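Local coordinates for protein Exo-beta-1,3-galactanase (Bifidobacterium bifidum, PDB 5FLW) that probably hydrolyses beta-1,3-galactan from its non-reducing ends to release galactose, as a family 43 glycoside hydrolase, at residues I23-F28 with W32-E37; G81-V86 with I264-Q269; F5-P10 with L292-T297. All coordinates share one frame; numbering follows the deposited sequence. Where two conformers were deposited one is given.

Interaction 1: residues I23-F28 with W32-E37; sequences IGLQKF and WYAYGE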
loop_
_atom_site.group_PDB
_atom_site.type_symbol
_atom_site.label_atom_id
_atom_site.label_comp_id
_atom_site.label_asym_id
_atom_site.label_seq_id
_atom_site.Cartn_x
_atom_site.Cartn_y
_atom_site.Cartn_z
ATOM N N ILE A 23 -0.029 1.320 -4.911
ATOM C CA ILE A 23 1.351 0.820 -4.965
ATOM C C ILE A 23 1.863 0.321 -3.615
ATOM O O ILE A 23 1.465 0.784 -2.527
ATOM C CB ILE A 23 2.360 1.825 -5.573
ATOM C CG1 ILE A 23 2.584 3.031 -4.650
ATOM C CG2 ILE A 23 1.947 2.209 -6.956
ATOM C CD1 ILE A 23 3.629 4.009 -5.169
ATOM N N GLY A 24 2.814 -0.617 -3.706
ATOM C CA GLY A 24 3.799 -0.809 -2.668
ATOM C C GLY A 24 5.077 -0.102 -3.089
ATOM O O GLY A 24 5.351 0.056 -4.291
ATOM N N LEU A 25 5.851 0.341 -2.075
ATOM C CA LEU A 25 7.150 0.979 -2.269
ATOM C C LEU A 25 8.157 0.360 -1.317
ATOM O O LEU A 25 7.878 0.219 -0.120
ATOM C CB LEU A 25 7.121 2.467 -1.912
ATOM C CG LEU A 25 6.650 3.476 -2.924
ATOM C CD1 LEU A 25 6.536 4.830 -2.210
ATOM C CD2 LEU A 25 7.665 3.533 -4.057
ATOM N N GLN A 26 9.350 0.049 -1.834
ATOM C CA GLN A 26 10.452 -0.482 -1.045
ATOM C C GLN A 26 11.745 0.134 -1.538
ATOM O O GLN A 26 11.930 0.290 -2.742
ATOM C CB GLN A 26 10.596 -1.988 -1.278
ATOM C CG GLN A 26 9.555 -2.849 -0.595
ATOM C CD GLN A 26 9.697 -2.789 0.898
ATOM O OE1 GLN A 26 10.681 -3.280 1.457
ATOM N NE2 GLN A 26 8.729 -2.178 1.561
ATOM N N LYS A 27 12.638 0.480 -0.608
ATOM C CA LYS A 27 13.972 0.949 -0.963
ATOM C C LYS A 27 14.942 -0.221 -0.821
ATOM O O LYS A 27 15.108 -0.755 0.281
ATOM C CB LYS A 27 14.399 2.132 -0.095
ATOM C CG LYS A 27 15.545 2.935 -0.721
ATOM C CD LYS A 27 16.036 4.033 0.201
ATOM C CE LYS A 27 17.111 4.886 -0.467
ATOM N NZ LYS A 27 17.459 6.109 0.340
ATOM N N PHE A 28 15.544 -0.640 -1.939
ATOM C CA PHE A 28 16.571 -1.680 -1.959
ATOM C C PHE A 28 17.837 -1.047 -2.521
ATOM O O PHE A 28 17.828 -0.539 -3.653
ATOM C CB PHE A 28 16.141 -2.832 -2.873
ATOM C CG PHE A 28 14.846 -3.488 -2.490
ATOM C CD1 PHE A 28 14.618 -3.896 -1.178
ATOM C CD2 PHE A 28 13.871 -3.734 -3.451
ATOM C CE1 PHE A 28 13.433 -4.529 -0.821
ATOM C CE2 PHE A 28 12.670 -4.357 -3.105
ATOM C CZ PHE A 28 12.461 -4.768 -1.784
ATOM N N TRP A 32 14.437 3.356 -5.027
ATOM C CA TRP A 32 13.061 3.043 -4.659
ATOM C C TRP A 32 12.407 2.189 -5.741
ATOM O O TRP A 32 12.529 2.486 -6.933
ATOM C CB TRP A 32 12.241 4.316 -4.431
ATOM C CG TRP A 32 12.576 4.978 -3.093
ATOM C CD1 TRP A 32 13.452 6.004 -2.875
ATOM C CD2 TRP A 32 12.033 4.631 -1.812
ATOM N NE1 TRP A 32 13.501 6.311 -1.527
ATOM C CE2 TRP A 32 12.631 5.487 -0.859
ATOM C CE3 TRP A 32 11.083 3.693 -1.386
ATOM C CZ2 TRP A 32 12.318 5.430 0.498
ATOM C CZ3 TRP A 32 10.778 3.625 -0.019
ATOM C CH2 TRP A 32 11.390 4.495 0.900
ATOM N N TYR A 33 11.723 1.131 -5.316
ATOM C CA TYR A 33 10.974 0.253 -6.205
ATOM C C TYR A 33 9.491 0.397 -5.897
ATOM O O TYR A 33 9.076 0.165 -4.755
ATOM C CB TYR A 33 11.384 -1.207 -5.984
ATOM C CG TYR A 33 12.783 -1.503 -6.451
ATOM C CD1 TYR A 33 13.883 -0.997 -5.767
ATOM C CD2 TYR A 33 13.006 -2.271 -7.601
ATOM C CE1 TYR A 33 15.185 -1.253 -6.197
ATOM C CE2 TYR A 33 14.305 -2.539 -8.051
ATOM C CZ TYR A 33 15.392 -2.016 -7.342
ATOM O OH TYR A 33 16.693 -2.259 -7.748
ATOM N N ALA A 34 8.696 0.738 -6.912
ATOM C CA ALA A 34 7.238 0.782 -6.797
ATOM C C ALA A 34 6.626 -0.419 -7.515
ATOM O O ALA A 34 7.080 -0.805 -8.602
ATOM C CB ALA A 34 6.677 2.075 -7.409
ATOM N N TYR A 35 5.587 -1.003 -6.917
ATOM C CA TYR A 35 4.841 -2.099 -7.534
ATOM C C TYR A 35 3.382 -1.656 -7.611
ATOM O O TYR A 35 2.763 -1.420 -6.573
ATOM C CB TYR A 35 4.987 -3.393 -6.704
ATOM C CG TYR A 35 6.452 -3.795 -6.545
ATOM C CD1 TYR A 35 7.093 -4.616 -7.517
ATOM C CD2 TYR A 35 7.226 -3.312 -5.476
ATOM C CE1 TYR A 35 8.446 -4.970 -7.397
ATOM C CE2 TYR A 35 8.591 -3.647 -5.366
ATOM C CZ TYR A 35 9.189 -4.479 -6.320
ATOM O OH TYR A 35 10.517 -4.826 -6.210
ATOM N N GLY A 36 2.833 -1.537 -8.828
ATOM C CA GLY A 36 1.508 -0.977 -9.000
ATOM C C GLY A 36 0.569 -1.869 -9.795
ATOM O O GLY A 36 0.991 -2.788 -10.514
ATOM N N GLU A 37 -0.740 -1.586 -9.646
ATOM C CA GLU A 37 -1.758 -2.282 -10.438
ATOM C C GLU A 37 -1.732 -1.783 -11.880
ATOM O O GLU A 37 -1.924 -0.596 -12.125
ATOM C CB GLU A 37 -3.137 -2.023 -9.836
ATOM C CG GLU A 37 -3.271 -2.441 -8.375
ATOM C CD GLU A 37 -4.551 -1.947 -7.703
ATOM O OE1 GLU A 37 -5.467 -1.441 -8.387
ATOM O OE2 GLU A 37 -4.621 -2.000 -6.450
HETATM O O HOH W 1 15.447 8.076 0.015
HETATM O O HOH W 2 18.935 -1.632 -6.092
#
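Lys-27 lies over the Trp-32 indole in a two-stranded antiparallel beta hairpin. Its strands, 24-28 and 31-37, belong to the first four-stranded sheet of the five-bladed beta-propeller fold of family 43. Backbone bonds set the register. Gly-24 pairs with Tyr-35 and Gln-26 with Tyr-33 as hydrogen-bonded pairs, each through two N-H...O bonds. The shortest runs from Tyr-33 N to Gln-26 O, 2.7 Å. Leu-25 with Ala-34 and Lys-27 with Trp-32 are the non-hydrogen-bonded pairs.

Apolar packing fills the face that carries these last two pairs. Lys-27 CB sits 3.6 Å from the centroid of the six-membered ring of Trp-32, almost on the ring normal, a CH-pi contact. Lys-27 CG is anti to the backbone N (chi1 -161°) and the chain runs extended along the indole, with CD 3.8 Å from Trp-32 NE1. Further along, Leu-25 CD2 meets Ala-34 CB at 3.8 Å. Val-249 of strand 244-250 touches both Leu-25 and Trp-32.

The other face carries Tyr-33 and Tyr-35, with Gln-26 on the same side; Phe-28 reaches both tyrosines from the strand end. Phe-28 CD2 stands over one face of the Tyr-33 ring, toward its rim, with the planes 51° apart. Tyr-35 OH lies in the plane of the Phe-28 ring, 3.8 Å from Phe-28 CE2, and is hydrogen-bonded to Pro-119 O.

Two waters close the polar ends. One accepts from Lys-27 NZ and Trp-32 NE1. The other links Phe-28 O to Tyr-33 OH, at 2.9 Å from each of these oxygens.

Interaction 2: residues G81-V86 with I264-Q269; sequences GERPKV and IGDRWQ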
loop_
_atom_site.group_PDB
_atom_site.type_symbol
_atom_site.label_atom_id
_atom_site.label_comp_id
_atom_site.label_asym_id
_atom_site.label_seq_id
_atom_site.Cartn_x
_atom_site.Cartn_y
_atom_site.Cartn_z
ATOM N N GLY A 81 -6.681 -8.594 -8.950
ATOM C CA GLY A 81 -5.463 -8.624 -8.153
ATOM C C GLY A 81 -5.082 -7.195 -7.838
ATOM O O GLY A 81 -4.658 -6.462 -8.721
ATOM N N GLU A 82 -5.238 -6.807 -6.579
ATOM C CA GLU A 82 -4.989 -5.433 -6.158
ATOM C C GLU A 82 -3.975 -5.200 -5.041
ATOM O O GLU A 82 -3.652 -6.096 -4.275
ATOM C CB GLU A 82 -6.325 -4.825 -5.696
ATOM C CG GLU A 82 -7.378 -4.690 -6.784
ATOM C CD GLU A 82 -8.717 -4.205 -6.259
ATOM O OE1 GLU A 82 -8.939 -4.269 -5.040
ATOM O OE2 GLU A 82 -9.542 -3.758 -7.071
ATOM N N ARG A 83 -3.496 -3.962 -4.971
ATOM C CA ARG A 83 -2.598 -3.495 -3.913
ATOM C C ARG A 83 -1.364 -4.382 -3.711
ATOM O O ARG A 83 -1.069 -4.808 -2.589
ATOM C CB ARG A 83 -3.336 -3.254 -2.600
ATOM C CG ARG A 83 -4.439 -2.193 -2.754
ATOM C CD ARG A 83 -5.050 -1.757 -1.410
ATOM N NE ARG A 83 -6.079 -0.748 -1.655
ATOM C CZ ARG A 83 -5.828 0.542 -1.880
ATOM N NH1 ARG A 83 -4.570 0.985 -1.852
ATOM N NH2 ARG A 83 -6.831 1.404 -2.117
ATOM N N PRO A 84 -0.584 -4.631 -4.777
ATOM C CA PRO A 84 0.610 -5.477 -4.636
ATOM C C PRO A 84 1.615 -4.843 -3.684
ATOM O O PRO A 84 1.793 -3.621 -3.659
ATOM C CB PRO A 84 1.177 -5.548 -6.072
ATOM C CG PRO A 84 0.737 -4.253 -6.720
ATOM C CD PRO A 84 -0.665 -4.010 -6.123
ATOM N N LYS A 85 2.280 -5.701 -2.910
ATOM C CA LYS A 85 3.299 -5.283 -1.959
ATOM C C LYS A 85 4.465 -6.259 -2.057
ATOM O O LYS A 85 4.264 -7.443 -2.338
ATOM C CB LYS A 85 2.743 -5.325 -0.523
ATOM C CG LYS A 85 1.508 -4.434 -0.287
ATOM C CD LYS A 85 1.893 -2.951 -0.388
ATOM C CE LYS A 85 0.659 -2.034 -0.533
ATOM N NZ LYS A 85 -0.010 -2.227 -1.853
ATOM N N VAL A 86 5.683 -5.769 -1.798
ATOM C CA VAL A 86 6.894 -6.595 -1.828
ATOM C C VAL A 86 7.694 -6.375 -0.547
ATOM O O VAL A 86 7.823 -5.241 -0.073
ATOM C CB VAL A 86 7.756 -6.303 -3.090
ATOM C CG1 VAL A 86 9.161 -6.971 -3.032
ATOM C CG2 VAL A 86 6.993 -6.738 -4.363
ATOM N N ILE A 264 1.690 9.187 -0.511
ATOM C CA ILE A 264 1.070 8.971 -1.814
ATOM C C ILE A 264 -0.354 8.456 -1.587
ATOM O O ILE A 264 -0.563 7.520 -0.803
ATOM C CB ILE A 264 1.906 8.030 -2.707
ATOM C CG1 ILE A 264 3.199 8.753 -3.137
ATOM C CG2 ILE A 264 1.085 7.568 -3.926
ATOM C CD1 ILE A 264 4.220 7.892 -3.836
ATOM N N GLY A 265 -1.325 9.114 -2.239
ATOM C CA GLY A 265 -2.696 8.655 -2.246
ATOM C C GLY A 265 -3.189 8.521 -3.677
ATOM O O GLY A 265 -2.669 9.148 -4.592
ATOM N N ASP A 266 -4.194 7.663 -3.860
ATOM C CA ASP A 266 -4.800 7.423 -5.168
ATOM C C ASP A 266 -6.048 8.283 -5.352
ATOM O O ASP A 266 -6.881 8.367 -4.450
ATOM C CB ASP A 266 -5.193 5.947 -5.331
ATOM C CG ASP A 266 -3.989 5.028 -5.407
ATOM O OD1 ASP A 266 -3.295 5.050 -6.433
ATOM O OD2 ASP A 266 -3.720 4.300 -4.435
ATOM N N ARG A 267 -6.186 8.882 -6.550
ATOM C CA ARG A 267 -7.432 9.524 -7.028
ATOM C C ARG A 267 -8.084 8.586 -8.039
ATOM O O ARG A 267 -7.901 8.735 -9.250
ATOM C CB ARG A 267 -7.149 10.857 -7.712
ATOM C CG ARG A 267 -7.098 11.981 -6.784
ATOM C CD ARG A 267 -7.353 13.346 -7.424
ATOM N NE ARG A 267 -7.253 14.286 -6.330
ATOM C CZ ARG A 267 -7.004 15.578 -6.455
ATOM N NH1 ARG A 267 -6.830 16.128 -7.660
ATOM N NH2 ARG A 267 -6.935 16.311 -5.351
ATOM N N TRP A 268 -8.859 7.627 -7.526
ATOM C CA TRP A 268 -9.421 6.575 -8.358
ATOM C C TRP A 268 -10.473 7.134 -9.304
ATOM O O TRP A 268 -11.401 7.842 -8.884
ATOM C CB TRP A 268 -10.046 5.502 -7.472
ATOM C CG TRP A 268 -9.089 4.807 -6.580
ATOM C CD1 TRP A 268 -9.011 4.896 -5.204
ATOM C CD2 TRP A 268 -8.076 3.869 -6.981
ATOM N NE1 TRP A 268 -8.002 4.075 -4.733
ATOM C CE2 TRP A 268 -7.425 3.421 -5.802
ATOM C CE3 TRP A 268 -7.675 3.337 -8.218
ATOM C CZ2 TRP A 268 -6.381 2.466 -5.839
ATOM C CZ3 TRP A 268 -6.648 2.402 -8.244
ATOM C CH2 TRP A 268 -6.023 1.967 -7.074
ATOM N N GLN A 269 -10.346 6.791 -10.575
ATOM C CA GLN A 269 -11.286 7.219 -11.610
ATOM C C GLN A 269 -12.056 5.985 -12.074
ATOM O O GLN A 269 -11.564 5.196 -12.882
ATOM C CB GLN A 269 -10.530 7.904 -12.746
ATOM C CG GLN A 269 -9.856 9.207 -12.294
ATOM C CD GLN A 269 -10.859 10.330 -12.066
ATOM O OE1 GLN A 269 -11.434 10.465 -10.988
ATOM N NE2 GLN A 269 -11.077 11.139 -13.093
HETATM O O HOH W 3 -5.154 3.925 -2.193
#
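Arg-83 and Asp-266 keep their CA atoms 11.2 Å apart, so the backbones of 81-86 and 264-269 do not pair; side chains and a water bridge them. Arg-83 sits at a corner of its strand and reaches across with a chain extended from CG to NE. Its guanidinium stands nearly perpendicular to the Trp-268 indole, planes 89° apart. Arg-83 NH2 is 3.9 Å from both Trp-268 CZ2 and Trp-268 NE1. Asp-266 CB packs over one face of the same indole.

Arg-83 NH1 and Asp-266 OD2 are 4.3 Å apart, too far for a salt bridge. A water in the guanidinium plane joins them, 3.0 Å from Arg-83 NH1 and 2.7 Å from Asp-266 OD2. Arg-83 NH1 makes a salt bridge with Asp-246 OD1 on strand 244-250, and Arg-83 NE one with Asp-138 OD1, just before strand 139-143. Trp-268 NE1 is hydrogen-bonded to Gln-244 OE1.

The contact is buried near the middle of the propeller, consistent with the central pocket where family 43 enzymes have their active site. It lies where strand 80-88 of the second sheet faces the end of strand 261-266 in the fifth, with strand 244-250 beside Arg-83 and strand 31-37 beside Trp-268.

Interaction 3: residues F5-P10 with L292-T297; sequences FGAFLP and LTWSDT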
loop_
_atom_site.group_PDB
_atom_site.type_symbol
_atom_site.label_atom_id
_atom_site.label_comp_id
_atom_site.label_asym_id
_atom_site.label_seq_id
_atom_site.Cartn_x
_atom_site.Cartn_y
_atom_site.Cartn_z
ATOM N N PHE A 5 5.312 17.753 -6.112
ATOM C CA PHE A 5 4.211 17.609 -5.172
ATOM C C PHE A 5 2.910 18.121 -5.777
ATOM O O PHE A 5 2.902 19.071 -6.569
ATOM C CB PHE A 5 4.463 18.380 -3.880
ATOM C CG PHE A 5 5.659 17.909 -3.103
ATOM C CD1 PHE A 5 5.894 16.536 -2.939
ATOM C CD2 PHE A 5 6.522 18.837 -2.517
ATOM C CE1 PHE A 5 7.003 16.069 -2.213
ATOM C CE2 PHE A 5 7.623 18.423 -1.778
ATOM C CZ PHE A 5 7.884 17.020 -1.621
ATOM N N GLY A 6 1.809 17.491 -5.359
ATOM C CA GLY A 6 0.467 17.857 -5.777
ATOM C C GLY A 6 -0.291 16.660 -6.317
ATOM O O GLY A 6 -0.014 15.507 -5.936
ATOM N N ALA A 7 -1.252 16.928 -7.203
ATOM C CA ALA A 7 -2.075 15.912 -7.838
ATOM C C ALA A 7 -1.713 15.887 -9.323
ATOM O O ALA A 7 -1.673 16.939 -9.976
ATOM C CB ALA A 7 -3.561 16.251 -7.663
ATOM N N PHE A 8 -1.422 14.693 -9.850
ATOM C CA PHE A 8 -0.978 14.591 -11.234
ATOM C C PHE A 8 -1.044 13.140 -11.685
ATOM O O PHE A 8 -1.098 12.200 -10.867
ATOM C CB PHE A 8 0.449 15.135 -11.447
ATOM C CG PHE A 8 1.463 14.570 -10.487
ATOM C CD1 PHE A 8 2.097 13.361 -10.754
ATOM C CD2 PHE A 8 1.771 15.244 -9.292
ATOM C CE1 PHE A 8 3.038 12.825 -9.864
ATOM C CE2 PHE A 8 2.715 14.712 -8.390
ATOM C CZ PHE A 8 3.346 13.508 -8.675
ATOM N N LEU A 9 -1.031 12.975 -13.009
ATOM C CA LEU A 9 -0.950 11.652 -13.610
ATOM C C LEU A 9 0.510 11.390 -13.982
ATOM O O LEU A 9 1.050 12.061 -14.880
ATOM C CB LEU A 9 -1.846 11.562 -14.843
ATOM C CG LEU A 9 -1.865 10.180 -15.508
ATOM C CD1 LEU A 9 -2.415 9.119 -14.547
ATOM C CD2 LEU A 9 -2.611 10.220 -16.852
ATOM N N PRO A 10 1.194 10.462 -13.311
ATOM C CA PRO A 10 2.616 10.234 -13.608
ATOM C C PRO A 10 2.811 9.473 -14.918
ATOM O O PRO A 10 1.949 8.724 -15.379
ATOM C CB PRO A 10 3.100 9.389 -12.417
ATOM C CG PRO A 10 1.854 8.651 -11.946
ATOM C CD PRO A 10 0.696 9.600 -12.210
ATOM N N LEU A 292 -0.832 16.575 7.237
ATOM C CA LEU A 292 -0.716 16.692 5.789
ATOM C C LEU A 292 -1.330 18.020 5.372
ATOM O O LEU A 292 -2.506 18.267 5.659
ATOM C CB LEU A 292 -1.434 15.519 5.105
ATOM C CG LEU A 292 -1.298 15.351 3.605
ATOM C CD1 LEU A 292 0.152 14.967 3.227
ATOM C CD2 LEU A 292 -2.329 14.306 3.072
ATOM N N THR A 293 -0.537 18.874 4.704
ATOM C CA THR A 293 -0.948 20.236 4.350
ATOM C C THR A 293 -0.635 20.579 2.900
ATOM O O THR A 293 0.501 20.407 2.446
ATOM C CB THR A 293 -0.275 21.284 5.227
ATOM O OG1 THR A 293 -0.500 20.932 6.596
ATOM C CG2 THR A 293 -0.916 22.585 4.992
ATOM N N TRP A 294 -1.633 21.108 2.195
ATOM C CA TRP A 294 -1.407 21.560 0.829
ATOM C C TRP A 294 -0.606 22.868 0.827
ATOM O O TRP A 294 -0.621 23.639 1.784
ATOM C CB TRP A 294 -2.750 21.792 0.129
ATOM C CG TRP A 294 -2.691 21.898 -1.348
ATOM C CD1 TRP A 294 -2.619 23.047 -2.089
ATOM C CD2 TRP A 294 -2.699 20.807 -2.297
ATOM N NE1 TRP A 294 -2.606 22.743 -3.442
ATOM C CE2 TRP A 294 -2.644 21.381 -3.597
ATOM C CE3 TRP A 294 -2.751 19.412 -2.175
ATOM C CZ2 TRP A 294 -2.638 20.607 -4.760
ATOM C CZ3 TRP A 294 -2.759 18.636 -3.335
ATOM C CH2 TRP A 294 -2.704 19.240 -4.614
ATOM N N SER A 295 0.076 23.120 -0.288
ATOM C CA SER A 295 0.759 24.381 -0.546
ATOM C C SER A 295 0.369 24.895 -1.922
ATOM O O SER A 295 0.185 24.119 -2.863
ATOM C CB SER A 295 2.273 24.153 -0.486
ATOM O OG SER A 295 2.943 25.251 -1.072
ATOM N N ASP A 296 0.264 26.227 -2.033
ATOM C CA ASP A 296 -0.086 26.901 -3.283
ATOM C C ASP A 296 0.804 26.514 -4.441
ATOM O O ASP A 296 0.399 26.646 -5.605
ATOM C CB ASP A 296 0.145 28.403 -3.120
ATOM C CG ASP A 296 -0.913 29.056 -2.308
ATOM O OD1 ASP A 296 -1.964 28.405 -2.119
ATOM O OD2 ASP A 296 -0.692 30.206 -1.855
ATOM N N THR A 297 2.067 26.198 -4.152
ATOM C CA THR A 297 3.039 25.858 -5.188
ATOM C C THR A 297 2.832 24.461 -5.777
ATOM O O THR A 297 3.438 24.138 -6.806
ATOM C CB THR A 297 4.450 25.969 -4.627
ATOM O OG1 THR A 297 4.621 24.980 -3.603
ATOM C CG2 THR A 297 4.651 27.363 -4.050
#
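Trp-294 meets Gly-6 and Ala-7 with the far corner of its indole. The two segments come from opposite ends of the chain. From CB the side chain starts across the line between the segments rather than straight at 5-10. CG is anti to the backbone N (chi1 -164°), and this turns the ring system toward the N-terminal segment. NE1, on the five-membered ring, lies 3.2 Å from Ser-295 O, but the angle is too poor for a hydrogen bond. Contact begins on the six-membered ring. CZ3 approaches Gly-6 CA at 4.1 Å. CH2, at the tip, does most of the touching: it is 3.6 Å from Gly-6 CA and 3.8 Å from Ala-7 N. Ala-7 CB is its looser apolar neighbour, 4.4 Å from Trp-294 CH2.

Gly-6 has backbone angles (phi 127°, psi -153°) at which a side chain would run into the carbonyl O of Phe-5. Beyond the tryptophan, Ser-295 OG and Thr-297 OG1 share a hydrogen bond of 3.0 Å within their own segment.

This is partly buried packing on the outer part of the fold, its centre about 19 Å from the chain centre. Tyr-241 and Tyr-298 also meet the indole. Segment 292-297 follows strand 289-291, the edge of the fifth sheet, while Gly-6 and Phe-8 are bonded through their backbones to strand 278-286 of that same sheet.

How the interactions relate
From the N terminus, 5-10 comes first and waits for its partner until 292-297, so interaction 3 closes a loop spanning nearly the whole chain. Interaction 1 closes a short hairpin soon after the start, in the first sheet. Interaction 2 then opens in the second sheet and closes in the fifth. Interactions 1 and 2 follow in series, and both are nested inside interaction 3. The first two touch: Glu-37 OE2 probably accepts a hydrogen bond from Arg-83 N. Arg-267 packs on Ala-7, joining interactions 2 and 3. Interactions 1 and 3 do not touch. Together they tie the first, second and fifth sheets and both chain ends.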